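Local coordinates for C alpha-dehydrogenase (PDB 4YAG) that oxidises the alpha-carbon alcohol of lignin beta-aryl ether compounds using NAD+, as a short-chain dehydrogenase/reductase in the bacterial breakdown of lignin, at the interface of chains A and B. Sequence-based numbering; all coordinates share one arbitrary frame. Chains: chain A/B, C alpha-dehydrogenase.

Contacts 1 and 2 lie on one two-fold symmetric interface, with their C-alpha centres about 14 Å apart. They share helix 156-177 of chain A, which gives A:Ala164 and A:Leu168 to contact 2 and A:Ile166, A:Thr167 and A:Glu170 to contact 1. Contact 2 is a largely apolar meeting of helices 105-133 and 156-177, the pairing typical of short-chain dehydrogenase dimers, while contact 1 adds helix 256-268 of the partner through an ion pair. Because helix 156-177 also carries the cofactor-binding A:Tyr158 and A:Lys162, pairing of the subunits probably helps to steady the active-site helix. The dimer is likely to be the working form, although the structure alone does not show it.

Contact 1: the interface of chains A and B. Residues chain A 148, 166-167, 170, 248, 263; chain B 147, 262, 266.
B:Arg262 and B:Leu266, one turn apart on helix 256-268 of chain B, press into chain A, the first by charge and the second by packing. The arginine leaves its helix with CG anti to the backbone N (chi1 180°) and stays extended as far as NE, which carries the guanidinium to A:Glu170 on helix 156-177. There NE donates a hydrogen bond, also a salt bridge, to carboxylate oxygen OE2 of A:Glu170 at 2.8 Å. OE2 receives it on its syn lone pair, close to the guanidinium plane. Carboxylate and guanidinium stand 87° apart, so they do not pair flat with two matched bonds; NH2 of B:Arg262 adds a weak bond to the same oxygen. From above the carboxylate plane the phenol OH of A:Tyr248 also donates to OE2 of A:Glu170, at 2.6 Å. Two firm donors thus fix this oxygen, and together they would probably favour a charged carboxylate.

The tight apolar part is beside the tyrosine. Methyl CD2 of B:Leu266 sits over one face of the A:Tyr248 ring, 3.7 Å from the ring centroid, while its other methyl, CD1, turns to CD1 of A:Leu148 at 3.8 Å. Packing thins toward A:Phe263, whose CZ comes no nearer to CD1 of B:Leu266 than 4.2 Å. Around NH2 of B:Arg262 the contact is looser and wetter: methyl CG2 of A:Ile166 lies at the guanidinium edge, and A:Thr167 is linked to NH2 through water 1, which is 2.9 Å from the threonine hydroxyl OG1 and 3.0 Å from NH2 of B:Arg262.

Contact 2: the interface of chains A and B. Residues chain A 116-117, 120, 164, 168; chain B 108, 112, 160.
Helices 105-133 and 156-177 of chain A meet the same two helices of chain B, and the side chains between them are almost all apolar. B:Trp108 is the broad surface here. A:Ile120 comes toward it from the opposite direction and spreads both branches over one face of the indole: CG2 sits 3.8 Å from the centroid of the five-membered ring, and CD1 lies over the six-membered ring, 4.0 Å from its centroid. Isoleucine CG1 is anti to the carbonyl carbon (chi1 -67°), an arrangement that lets the two methyls span the fused rings together. At the outer corner of the indole, CH2 of B:Trp108 is met by CD1 of A:Leu168 at 3.5 Å. Replacing B:Trp108 with an alanine would probably leave both methyls of A:Ile120 without their flat seat and open a gap beside A:Leu168.

Next to the indole, CD1 of B:Leu112 touches both CE of A:Met117 and CD1 of A:Ile120, which lie side by side against it. The methionine bends at chi2 and chi3 (54° and 67°), folding its terminal methyl CE back to 3.6 Å from CD1 of B:Leu112. The other leucine methyl, CD2, faces A:Leu116 more loosely. Where the two copies of helix 156-177 come together the small residues A:Ala164 and B:Thr160 allow a near approach, with CB of the alanine 3.8 Å from the threonine methyl CG2. OG1 of B:Thr160 packs against the A:Leu168 backbone, 3.4 Å from its CA.

Contact 1: the interface of chains A and B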
# COMPACT_ATOMS: atom_id res chain seq x y z
N LEU A 148 -6.90 0.74 -9.06
CA LEU A 148 -7.10 2.04 -9.71
C LEU A 148 -8.56 2.49 -9.70
O LEU A 148 -8.85 3.63 -9.34
CB LEU A 148 -6.61 1.95 -11.15
CG LEU A 148 -6.05 3.18 -11.81
CD1 LEU A 148 -4.83 3.67 -11.01
CD2 LEU A 148 -5.68 2.83 -13.25
N ILE A 166 1.09 -0.35 -7.80
CA ILE A 166 1.16 0.58 -8.91
C ILE A 166 2.14 1.72 -8.56
O ILE A 166 3.04 2.05 -9.32
CB ILE A 166 -0.23 1.14 -9.26
CG1 ILE A 166 -1.15 0.01 -9.76
CG2 ILE A 166 -0.10 2.25 -10.27
CD1 ILE A 166 -2.62 0.42 -9.87
N THR A 167 1.95 2.33 -7.39
CA THR A 167 2.80 3.45 -6.97
C THR A 167 4.25 3.00 -6.77
O THR A 167 5.18 3.69 -7.15
CB THR A 167 2.24 4.07 -5.69
OG1 THR A 167 0.92 4.56 -5.99
CG2 THR A 167 3.11 5.22 -5.18
N GLU A 170 5.90 2.88 -10.15
CA GLU A 170 6.18 4.21 -10.66
C GLU A 170 7.41 4.82 -9.97
O GLU A 170 8.29 5.43 -10.61
CB GLU A 170 4.98 5.13 -10.38
CG GLU A 170 3.73 4.78 -11.12
CD GLU A 170 2.51 5.58 -10.63
OE1 GLU A 170 2.58 6.19 -9.54
OE2 GLU A 170 1.49 5.59 -11.36
N TYR A 248 3.14 1.28 -18.08
CA TYR A 248 1.82 0.80 -17.75
C TYR A 248 1.27 -0.13 -18.81
O TYR A 248 1.33 0.17 -20.01
CB TYR A 248 0.85 1.98 -17.66
CG TYR A 248 1.18 3.04 -16.64
CD1 TYR A 248 1.33 2.73 -15.29
CD2 TYR A 248 1.27 4.36 -17.02
CE1 TYR A 248 1.60 3.71 -14.37
CE2 TYR A 248 1.54 5.34 -16.12
CZ TYR A 248 1.68 5.03 -14.79
OH TYR A 248 1.93 6.04 -13.89
N PHE A 263 -10.81 9.93 -10.86
CA PHE A 263 -9.78 10.93 -11.13
C PHE A 263 -10.38 12.34 -11.07
O PHE A 263 -9.79 13.26 -10.50
CB PHE A 263 -9.16 10.69 -12.50
CG PHE A 263 -8.43 9.38 -12.62
CD1 PHE A 263 -7.97 8.69 -11.50
CD2 PHE A 263 -8.15 8.84 -13.87
CE1 PHE A 263 -7.31 7.48 -11.63
CE2 PHE A 263 -7.48 7.65 -14.00
CZ PHE A 263 -7.06 6.98 -12.89
N GLY B 147 0.94 10.46 -2.46
CA GLY B 147 0.32 9.19 -2.75
C GLY B 147 -0.42 9.19 -4.08
O GLY B 147 -0.92 8.16 -4.51
N ARG B 262 -0.47 11.93 -15.05
CA ARG B 262 -0.41 10.56 -14.62
C ARG B 262 -1.70 9.84 -14.99
O ARG B 262 -1.68 8.75 -15.53
CB ARG B 262 -0.21 10.48 -13.10
CG ARG B 262 -0.14 9.09 -12.54
CD ARG B 262 -0.20 9.00 -11.02
NE ARG B 262 -0.26 7.60 -10.64
CZ ARG B 262 -1.00 7.10 -9.66
NH1 ARG B 262 -1.74 7.88 -8.88
NH2 ARG B 262 -1.00 5.79 -9.45
N LEU B 266 -2.30 6.56 -17.42
CA LEU B 266 -3.01 5.36 -16.99
C LEU B 266 -4.18 5.04 -17.93
O LEU B 266 -4.34 3.90 -18.36
CB LEU B 266 -3.51 5.52 -15.55
CG LEU B 266 -2.44 5.49 -14.46
CD1 LEU B 266 -2.98 6.11 -13.19
CD2 LEU B 266 -1.92 4.08 -14.23
O HOH W 1 -1.74 4.12 -7.13

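Contact 2: the interface of chains A and B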
# COMPACT_ATOMS: atom_id res chain seq x y z
N LEU A 116 1.71 -7.16 -1.62
CA LEU A 116 2.56 -5.98 -1.58
C LEU A 116 3.99 -6.35 -1.18
O LEU A 116 4.95 -5.96 -1.88
CB LEU A 116 1.98 -4.92 -0.62
CG LEU A 116 2.85 -3.68 -0.45
CD1 LEU A 116 3.22 -3.03 -1.78
CD2 LEU A 116 2.18 -2.62 0.45
N MET A 117 4.18 -7.10 -0.10
CA MET A 117 5.54 -7.42 0.30
C MET A 117 6.18 -8.44 -0.66
O MET A 117 7.39 -8.48 -0.78
CB MET A 117 5.62 -7.89 1.76
CG MET A 117 7.04 -7.95 2.30
SD MET A 117 7.96 -6.38 2.10
CE MET A 117 7.04 -5.35 3.21
N ILE A 120 7.95 -6.33 -3.20
CA ILE A 120 9.05 -5.66 -2.55
C ILE A 120 10.19 -6.63 -2.27
O ILE A 120 11.36 -6.32 -2.55
CB ILE A 120 8.58 -4.94 -1.25
CG1 ILE A 120 7.64 -3.78 -1.61
CG2 ILE A 120 9.79 -4.48 -0.46
CD1 ILE A 120 6.84 -3.24 -0.43
N ALA A 164 -0.93 0.13 -3.98
CA ALA A 164 0.45 0.32 -3.54
C ALA A 164 1.45 -0.22 -4.57
O ALA A 164 2.49 0.37 -4.78
CB ALA A 164 0.68 -0.33 -2.20
N LEU A 168 4.43 1.83 -6.16
CA LEU A 168 5.77 1.25 -6.00
C LEU A 168 6.49 1.23 -7.33
O LEU A 168 7.66 1.63 -7.45
CB LEU A 168 5.63 -0.16 -5.42
CG LEU A 168 6.89 -1.04 -5.42
CD1 LEU A 168 7.91 -0.45 -4.45
CD2 LEU A 168 6.56 -2.46 -5.08
N TRP B 108 11.82 -0.37 4.82
CA TRP B 108 10.51 -0.70 4.28
C TRP B 108 9.53 -1.03 5.40
O TRP B 108 8.38 -0.58 5.40
CB TRP B 108 10.56 -1.91 3.33
CG TRP B 108 10.88 -1.49 1.93
CD1 TRP B 108 12.08 -1.62 1.29
CD2 TRP B 108 10.00 -0.84 1.02
NE1 TRP B 108 11.99 -1.09 0.02
CE2 TRP B 108 10.72 -0.60 -0.16
CE3 TRP B 108 8.67 -0.42 1.10
CZ2 TRP B 108 10.14 0.03 -1.26
CZ3 TRP B 108 8.11 0.19 0.01
CH2 TRP B 108 8.84 0.40 -1.15
N LEU B 112 6.16 1.22 6.12
CA LEU B 112 4.83 0.63 5.97
C LEU B 112 4.12 0.48 7.32
O LEU B 112 2.91 0.66 7.41
CB LEU B 112 4.91 -0.72 5.25
CG LEU B 112 5.35 -0.61 3.79
CD1 LEU B 112 5.68 -1.99 3.26
CD2 LEU B 112 4.26 0.03 2.92
N THR B 160 4.46 4.83 -1.64
CA THR B 160 3.79 3.54 -1.71
C THR B 160 2.76 3.40 -0.59
O THR B 160 1.61 3.02 -0.83
CB THR B 160 4.85 2.40 -1.66
OG1 THR B 160 5.69 2.48 -2.83
CG2 THR B 160 4.22 1.04 -1.62